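Local coordinates for Sts-2 protein (Mus musculus, PDB 3D6A) that interferes with CBL-mediated down-regulation of activated receptor tyrosine kinases, this piece being its histidine phosphatase domain, at residues Val14-Glu19 with Ser201-Leu206; Asn63-Ser68 with Ala97-Gln102. All coordinates share one frame; numbering follows the deposited sequence.

Interaction 1 (Val14-Glu19 with Ser201-Leu206). Unlike the reference sequence in segment 14-19: I15 (reference Val). With W (tungsten ion), chain J.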
ATOM      1  N   VAL A  14      -1.178  18.778  -9.973  1.00 25.45           N
ATOM      2  CA  VAL A  14      -0.195  17.952 -10.659  1.00 25.48           C
ATOM      3  C   VAL A  14       0.187  16.822  -9.703  1.00 25.20           C
ATOM      4  O   VAL A  14       0.570  17.071  -8.564  1.00 25.52           O
ATOM      5  CB  VAL A  14       1.071  18.750 -11.051  1.00 25.35           C
ATOM      6  CG1 VAL A  14       1.953  17.919 -12.017  1.00 24.81           C
ATOM      7  CG2 VAL A  14       0.689  20.074 -11.676  1.00 26.95           C
ATOM      8  N   ILE A  15       0.090  15.593 -10.193  1.00 25.38           N
ATOM      9  CA  ILE A  15       0.286  14.375  -9.400  1.00 24.93           C
ATOM     10  C   ILE A  15       1.340  13.443 -10.045  1.00 25.00           C
ATOM     11  O   ILE A  15       1.215  13.078 -11.213  1.00 25.27           O
ATOM     12  CB  ILE A  15      -1.073  13.615  -9.284  1.00 24.46           C
ATOM     13  CG1 ILE A  15      -2.181  14.568  -8.808  1.00 24.03           C
ATOM     14  CG2 ILE A  15      -0.941  12.400  -8.363  1.00 24.17           C
ATOM     15  CD1 ILE A  15      -3.568  13.953  -8.710  1.00 24.16           C
ATOM     16  N   ARG A  16       2.365  13.046  -9.288  1.00 25.35           N
ATOM     17  CA  ARG A  16       3.316  12.022  -9.749  1.00 24.05           C
ATOM     18  C   ARG A  16       2.623  10.670  -9.664  1.00 24.47           C
ATOM     19  O   ARG A  16       1.801  10.425  -8.767  1.00 24.72           O
ATOM     20  CB  ARG A  16       4.602  11.992  -8.902  1.00 24.64           C
ATOM     21  CG  ARG A  16       5.687  10.977  -9.444  1.00 22.59           C
ATOM     22  CD  ARG A  16       6.793  10.667  -8.432  1.00 23.99           C
ATOM     23  NE  ARG A  16       7.758   9.728  -9.007  1.00 26.15           N
ATOM     24  CZ  ARG A  16       8.664   9.025  -8.342  1.00 26.59           C
ATOM     25  NH1 ARG A  16       8.783   9.132  -7.018  1.00 22.58           N
ATOM     26  NH2 ARG A  16       9.466   8.197  -9.027  1.00 26.74           N
ATOM     27  N   HIS A  17       2.956   9.801 -10.611  1.00 24.08           N
ATOM     28  CA  HIS A  17       2.451   8.429 -10.669  1.00 22.71           C
ATOM     29  C   HIS A  17       2.849   7.631  -9.425  1.00 22.80           C
ATOM     30  O   HIS A  17       3.841   7.973  -8.725  1.00 22.47           O
ATOM     31  CB  HIS A  17       3.034   7.734 -11.903  1.00 22.24           C
ATOM     32  CG  HIS A  17       4.531   7.680 -11.914  1.00 19.91           C
ATOM     33  ND1 HIS A  17       5.250   6.788 -11.146  1.00 18.83           N
ATOM     34  CD2 HIS A  17       5.440   8.364 -12.651  1.00 18.53           C
ATOM     35  CE1 HIS A  17       6.542   6.966 -11.368  1.00 21.45           C
ATOM     36  NE2 HIS A  17       6.686   7.919 -12.280  1.00 19.09           N
ATOM     37  N   GLY A  18       2.114   6.542  -9.184  1.00 21.59           N
ATOM     38  CA  GLY A  18       2.413   5.632  -8.081  1.00 21.14           C
ATOM     39  C   GLY A  18       3.643   4.791  -8.346  1.00 21.37           C
ATOM     40  O   GLY A  18       4.234   4.867  -9.421  1.00 21.35           O
ATOM     41  N   GLU A  19       4.034   4.011  -7.341  1.00 21.99           N
ATOM     42  CA  GLU A  19       5.213   3.172  -7.385  1.00 22.29           C
ATOM     43  C   GLU A  19       5.140   2.261  -8.612  1.00 22.06           C
ATOM     44  O   GLU A  19       4.133   1.587  -8.826  1.00 20.42           O
ATOM     45  CB  GLU A  19       5.291   2.322  -6.097  1.00 22.67           C
ATOM     46  CG  GLU A  19       6.551   1.481  -5.982  1.00 23.49           C
ATOM     47  CD  GLU A  19       6.511   0.510  -4.821  1.00 24.79           C
ATOM     48  OE1 GLU A  19       5.777  -0.513  -4.904  1.00 24.60           O
ATOM     49  OE2 GLU A  19       7.231   0.762  -3.827  1.00 22.43           O
ATOM     50  N   SER A 201       1.328  12.683 -14.110  1.00 25.35           N
ATOM     51  CA  SER A 201       2.532  12.771 -14.899  1.00 25.74           C
ATOM     52  C   SER A 201       3.741  12.315 -14.093  1.00 25.13           C
ATOM     53  O   SER A 201       3.625  11.421 -13.246  1.00 25.72           O
ATOM     54  CB  SER A 201       2.670  14.205 -15.433  1.00 25.57           C
ATOM     55  OG  SER A 201       3.827  14.385 -16.224  1.00 28.09           O
ATOM     56  N   HIS A 202       4.896  12.913 -14.356  1.00 24.16           N
ATOM     57  CA  HIS A 202       6.139  12.497 -13.713  1.00 23.98           C
ATOM     58  C   HIS A 202       6.594  13.539 -12.711  1.00 24.53           C
ATOM     59  O   HIS A 202       6.114  14.671 -12.737  1.00 23.98           O
ATOM     60  CB  HIS A 202       7.239  12.302 -14.757  1.00 22.70           C
ATOM     61  CG  HIS A 202       6.811  11.446 -15.896  1.00 22.29           C
ATOM     62  ND1 HIS A 202       7.024  10.084 -15.921  1.00 21.42           N
ATOM     63  CD2 HIS A 202       6.140  11.747 -17.035  1.00 20.42           C
ATOM     64  CE1 HIS A 202       6.509   9.582 -17.032  1.00 23.10           C
ATOM     65  NE2 HIS A 202       5.963  10.570 -17.723  1.00 23.59           N
ATOM     66  N   SER A 203       7.553  13.151 -11.858  1.00 24.70           N
ATOM     67  CA  SER A 203       8.153  14.059 -10.883  1.00 25.62           C
ATOM     68  C   SER A 203       8.479  15.419 -11.493  1.00 25.49           C
ATOM     69  O   SER A 203       8.218  16.451 -10.893  1.00 25.19           O
ATOM     70  CB  SER A 203       9.453  13.452 -10.354  1.00 25.24           C
ATOM     71  OG  SER A 203       9.142  12.342  -9.585  1.00 27.83           O
ATOM     72  N   SER A 204       9.082  15.394 -12.675  1.00 26.17           N
ATOM     73  CA  SER A 204       9.498  16.627 -13.374  1.00 27.73           C
ATOM     74  C   SER A 204       8.350  17.633 -13.614  1.00 27.50           C
ATOM     75  O   SER A 204       8.557  18.850 -13.520  1.00 28.19           O
ATOM     76  CB  SER A 204      10.153  16.255 -14.692  1.00 27.37           C
ATOM     77  OG  SER A 204       9.240  15.470 -15.428  1.00 30.10           O
ATOM     78  N   ALA A 205       7.152  17.116 -13.877  1.00 27.48           N
ATOM     79  CA  ALA A 205       5.959  17.929 -14.137  1.00 27.66           C
ATOM     80  C   ALA A 205       5.531  18.846 -12.998  1.00 28.05           C
ATOM     81  O   ALA A 205       4.938  19.889 -13.254  1.00 28.27           O
ATOM     82  CB  ALA A 205       4.790  17.047 -14.541  1.00 27.70           C
ATOM     83  N   LEU A 206       5.784  18.454 -11.750  1.00 28.25           N
ATOM     84  CA  LEU A 206       5.423  19.311 -10.607  1.00 28.39           C
ATOM     85  C   LEU A 206       6.148  20.658 -10.659  1.00 29.34           C
ATOM     86  O   LEU A 206       5.656  21.653 -10.109  1.00 29.98           O
ATOM     87  CB  LEU A 206       5.652  18.621  -9.258  1.00 27.64           C
ATOM     88  CG  LEU A 206       4.567  17.661  -8.752  1.00 25.66           C
ATOM     89  CD1 LEU A 206       4.621  16.314  -9.458  1.00 23.90           C
ATOM     90  CD2 LEU A 206       4.773  17.462  -7.281  1.00 24.81           C
TER
HETATM   91  W     W J 624       8.959   8.947 -12.691  1.00 28.63           W
HETATM   92  O   HOH W   1       8.132  10.398 -11.556  1.00 25.25           O
HETATM   93  O   HOH W   2       9.953   7.482 -11.701  1.00 25.35           O
HETATM   94  O   HOH W   3       7.866   8.277 -14.251  1.00 26.89           O
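R16 and S201 form a parallel bridge: S201 N donates to I15 O over 2.9 Å in a nearly straight bond (167°), and S201 O accepts from H17 N at 3.2 Å on a more bent line. Beyond that bridge both chains leave the sheet. R16, with its CG anti to the backbone N, runs its extended chain past S203, whose OG sits over one face of the guanidinium. That OG is 3.0 Å from R16 NE, but the angle is too poor for a hydrogen bond; NE donates instead to water 1 at 2.7 Å, which also accepts from S203 N. R16, H17 and G18 spell the RHG signature of the histidine phosphatase superfamily. H17 turns CG in between the backbone N and carbonyl carbon (chi1 59°), which lays one ring face over R16 CG. H17 ND1 donates to G18 O at 2.8 Å within the ring plane, fixing the ring's rotation and aiming NE2 at the tungsten ion, 2.5 Å away. Waters 1, 2 and 3 are also bound to the metal, and R16 NH2 donates to water 2, an arrangement consistent with a tungstate in the phosphate pocket. H202 presents ND1 at the edge of the H17 ring, with the planes at 78°, while its NE2 is hydrogen-bonded to S95 OG. Behind the pocket, V14 CG1 packs against A205 CB at 3.9 Å and against L206 CD1.

Interaction 2 (Asn63-Ser68 with Ala97-Gln102)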
ATOM      1  N   ASN A  63      10.325  -0.724 -21.440  1.00 41.92           N
ATOM      2  CA  ASN A  63      10.546   0.666 -21.060  1.00 40.61           C
ATOM      3  C   ASN A  63       9.233   1.365 -20.725  1.00 39.05           C
ATOM      4  O   ASN A  63       9.156   2.584 -20.759  1.00 38.83           O
ATOM      5  CB  ASN A  63      11.256   1.427 -22.188  1.00 41.14           C
ATOM      6  CG  ASN A  63      12.539   0.761 -22.623  1.00 42.22           C
ATOM      7  OD1 ASN A  63      13.422   0.463 -21.808  1.00 43.78           O
ATOM      8  ND2 ASN A  63      12.649   0.515 -23.915  1.00 44.44           N
ATOM      9  N   ASP A  64       8.208   0.582 -20.415  1.00 36.93           N
ATOM     10  CA  ASP A  64       6.908   1.122 -20.043  1.00 35.12           C
ATOM     11  C   ASP A  64       6.333   0.262 -18.934  1.00 33.45           C
ATOM     12  O   ASP A  64       5.360  -0.454 -19.154  1.00 33.95           O
ATOM     13  CB  ASP A  64       5.979   1.146 -21.257  1.00 35.27           C
ATOM     14  CG  ASP A  64       4.807   2.094 -21.093  1.00 36.00           C
ATOM     15  OD1 ASP A  64       4.841   2.964 -20.193  1.00 35.58           O
ATOM     16  OD2 ASP A  64       3.837   1.963 -21.880  1.00 36.87           O
ATOM     17  N   PRO A  65       6.941   0.321 -17.731  1.00 31.63           N
ATOM     18  CA  PRO A  65       6.505  -0.563 -16.667  1.00 30.45           C
ATOM     19  C   PRO A  65       5.169  -0.114 -16.066  1.00 29.21           C
ATOM     20  O   PRO A  65       4.850   1.088 -16.097  1.00 29.18           O
ATOM     21  CB  PRO A  65       7.633  -0.451 -15.637  1.00 30.26           C
ATOM     22  CG  PRO A  65       8.183   0.929 -15.848  1.00 31.16           C
ATOM     23  CD  PRO A  65       8.059   1.184 -17.310  1.00 31.60           C
ATOM     24  N   PRO A  66       4.374  -1.078 -15.572  1.00 27.55           N
ATOM     25  CA  PRO A  66       3.144  -0.757 -14.873  1.00 26.42           C
ATOM     26  C   PRO A  66       3.404  -0.426 -13.408  1.00 25.76           C
ATOM     27  O   PRO A  66       4.515  -0.614 -12.907  1.00 25.75           O
ATOM     28  CB  PRO A  66       2.359  -2.069 -14.954  1.00 26.04           C
ATOM     29  CG  PRO A  66       3.401  -3.110 -14.908  1.00 26.66           C
ATOM     30  CD  PRO A  66       4.563  -2.544 -15.685  1.00 27.45           C
ATOM     31  N   LEU A  67       2.363   0.055 -12.743  1.00 24.82           N
ATOM     32  CA  LEU A  67       2.341   0.223 -11.298  1.00 24.00           C
ATOM     33  C   LEU A  67       2.506  -1.120 -10.612  1.00 23.30           C
ATOM     34  O   LEU A  67       2.008  -2.144 -11.070  1.00 23.78           O
ATOM     35  CB  LEU A  67       0.990   0.824 -10.898  1.00 23.41           C
ATOM     36  CG  LEU A  67       0.750   2.319 -10.671  1.00 24.55           C
ATOM     37  CD1 LEU A  67       1.802   3.307 -11.194  1.00 20.46           C
ATOM     38  CD2 LEU A  67      -0.696   2.700 -11.013  1.00 19.73           C
ATOM     39  N   SER A  68       3.205  -1.095  -9.499  1.00 22.81           N
ATOM     40  CA  SER A  68       3.237  -2.219  -8.598  1.00 22.14           C
ATOM     41  C   SER A  68       1.879  -2.275  -7.863  1.00 20.97           C
ATOM     42  O   SER A  68       1.061  -1.371  -8.003  1.00 20.69           O
ATOM     43  CB  SER A  68       4.424  -2.041  -7.640  1.00 21.26           C
ATOM     44  OG  SER A  68       4.164  -0.991  -6.724  1.00 21.82           O
ATOM     45  N   ALA A  97       2.672   7.502 -20.619  1.00 26.97           N
ATOM     46  CA  ALA A  97       3.303   6.398 -19.881  1.00 27.10           C
ATOM     47  C   ALA A  97       2.263   5.586 -19.127  1.00 26.50           C
ATOM     48  O   ALA A  97       1.401   6.142 -18.459  1.00 26.99           O
ATOM     49  CB  ALA A  97       4.383   6.932 -18.908  1.00 27.36           C
ATOM     50  N   LEU A  98       2.341   4.265 -19.258  1.00 26.17           N
ATOM     51  CA  LEU A  98       1.405   3.353 -18.616  1.00 25.11           C
ATOM     52  C   LEU A  98       1.194   3.661 -17.151  1.00 24.61           C
ATOM     53  O   LEU A  98       0.055   3.724 -16.704  1.00 24.56           O
ATOM     54  CB  LEU A  98       1.886   1.912 -18.771  1.00 25.68           C
ATOM     55  CG  LEU A  98       1.057   0.770 -18.195  1.00 24.87           C
ATOM     56  CD1 LEU A  98      -0.328   0.801 -18.798  1.00 26.07           C
ATOM     57  CD2 LEU A  98       1.759  -0.573 -18.475  1.00 23.06           C
ATOM     58  N   ARG A  99       2.287   3.861 -16.412  1.00 24.40           N
ATOM     59  CA  ARG A  99       2.217   4.171 -14.971  1.00 24.50           C
ATOM     60  C   ARG A  99       1.335   5.377 -14.666  1.00 24.55           C
ATOM     61  O   ARG A  99       0.652   5.412 -13.619  1.00 24.96           O
ATOM     62  CB  ARG A  99       3.625   4.355 -14.362  1.00 23.84           C
ATOM     63  CG  ARG A  99       4.501   5.371 -15.084  1.00 24.12           C
ATOM     64  CD  ARG A  99       5.942   5.135 -14.709  1.00 26.01           C
ATOM     65  NE  ARG A  99       6.874   6.157 -15.199  1.00 25.79           N
ATOM     66  CZ  ARG A  99       7.498   6.107 -16.371  1.00 27.79           C
ATOM     67  NH1 ARG A  99       7.269   5.101 -17.222  1.00 26.95           N
ATOM     68  NH2 ARG A  99       8.346   7.067 -16.703  1.00 26.74           N
ATOM     69  N   CYS A 100       1.317   6.331 -15.598  1.00 24.14           N
ATOM     70  CA  CYS A 100       0.543   7.567 -15.426  1.00 25.23           C
ATOM     71  C   CYS A 100      -0.940   7.376 -15.746  1.00 24.62           C
ATOM     72  O   CYS A 100      -1.804   7.824 -14.985  1.00 25.12           O
ATOM     73  CB  CYS A 100       1.169   8.735 -16.208  1.00 24.58           C
ATOM     74  SG  CYS A 100       2.930   9.063 -15.773  1.00 27.82           S
ATOM     75  N   VAL A 101      -1.239   6.680 -16.836  1.00 24.99           N
ATOM     76  CA  VAL A 101      -2.634   6.396 -17.195  1.00 25.17           C
ATOM     77  C   VAL A 101      -3.304   5.522 -16.132  1.00 24.63           C
ATOM     78  O   VAL A 101      -4.468   5.753 -15.781  1.00 25.28           O
ATOM     79  CB  VAL A 101      -2.779   5.775 -18.604  1.00 25.79           C
ATOM     80  CG1 VAL A 101      -4.241   5.458 -18.892  1.00 27.33           C
ATOM     81  CG2 VAL A 101      -2.265   6.736 -19.674  1.00 26.56           C
ATOM     82  N   GLN A 102      -2.552   4.558 -15.598  1.00 23.75           N
ATOM     83  CA  GLN A 102      -3.017   3.688 -14.509  1.00 23.62           C
ATOM     84  C   GLN A 102      -3.291   4.447 -13.205  1.00 23.31           C
ATOM     85  O   GLN A 102      -4.268   4.180 -12.522  1.00 23.28           O
ATOM     86  CB  GLN A 102      -1.995   2.570 -14.220  1.00 23.56           C
ATOM     87  CG  GLN A 102      -2.003   1.423 -15.194  1.00 25.24           C
ATOM     88  CD  GLN A 102      -0.935   0.376 -14.902  1.00 28.57           C
ATOM     89  OE1 GLN A 102       0.206   0.699 -14.567  1.00 27.36           O
ATOM     90  NE2 GLN A 102      -1.291  -0.897 -15.090  1.00 29.84           N
TER
HETATM   91  O   HOH W   4       5.165   3.235 -17.454  1.00 23.19           O
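D64 and Q102 supply the two direct hydrogen bonds, one near each end of the contact. At the start of helix 98-111, just after the N-cap residue A97, L98 N donates to D64 OD1 at 3.0 Å; the N-H comes to the syn side of the carboxylate, 16° out of its plane. With chi1 at -161° D64 extends away from its own N, which brings the carboxylate to the helix start. One turn on, Q102 reaches back with its chain extended beyond CG, and its OE1 receives L67 N at 2.9 Å, the donor standing tilted from the plane of the amide carbonyl.

Water 4 is the second polar centre. It donates to D64 OD1 and, at 2.6 Å, to P65 O, and accepts from R99 N and from R99 NH1, the latter at 2.8 Å and in the guanidinium plane. The D64 and R99 charges themselves stay apart, OD1 to NH1 being 4.4 Å, and each has its own salt bridge elsewhere: D64 with R54, R99 with E132. Within the helix start, A97 CB lies over one face of the R99 guanidinium, offset toward its rim.

Van der Waals packing fills in between. P66 CB lies 3.9 Å from L98 CD2, and P66 CA and CB also lie against Q102 OE1. L67 divides its two methyls between R99 and Q102: CD2 slides past Q102 CB at 3.5 Å, running the opposite way, while CD1 reaches the R99 backbone and CB, the two side chains crossing at about a right angle.

Each segment thus offers one backbone N-H to a side-chain oxygen of the other, L98 N to D64 and L67 N to Q102, and the carboxylate at the helix start would probably be stabilised as an anion, while R99 is held beside the tungsten site.

In the fold
From the N terminus, strand 11-16 runs into residues 14-19, and 181 residues separate these from their partner at 201-206, so interaction 1 closes a long loop where the neighbouring parallel strands 11-16 and 196-201 end. Interaction 2 lies wholly within that loop, joining the segment before helix 69-85 to the start of helix 98-111, with helix 69-85 and strand 89-94 intervening along the chain. The centres are 12 Å apart and the two contacts touch: E19 makes a probable hydrogen bond to S68, while R99 packs on both H17 and H202. Sheet, loop 63-68 and helix thus meet around the tungsten ion, with R99 of interaction 2 lying near it.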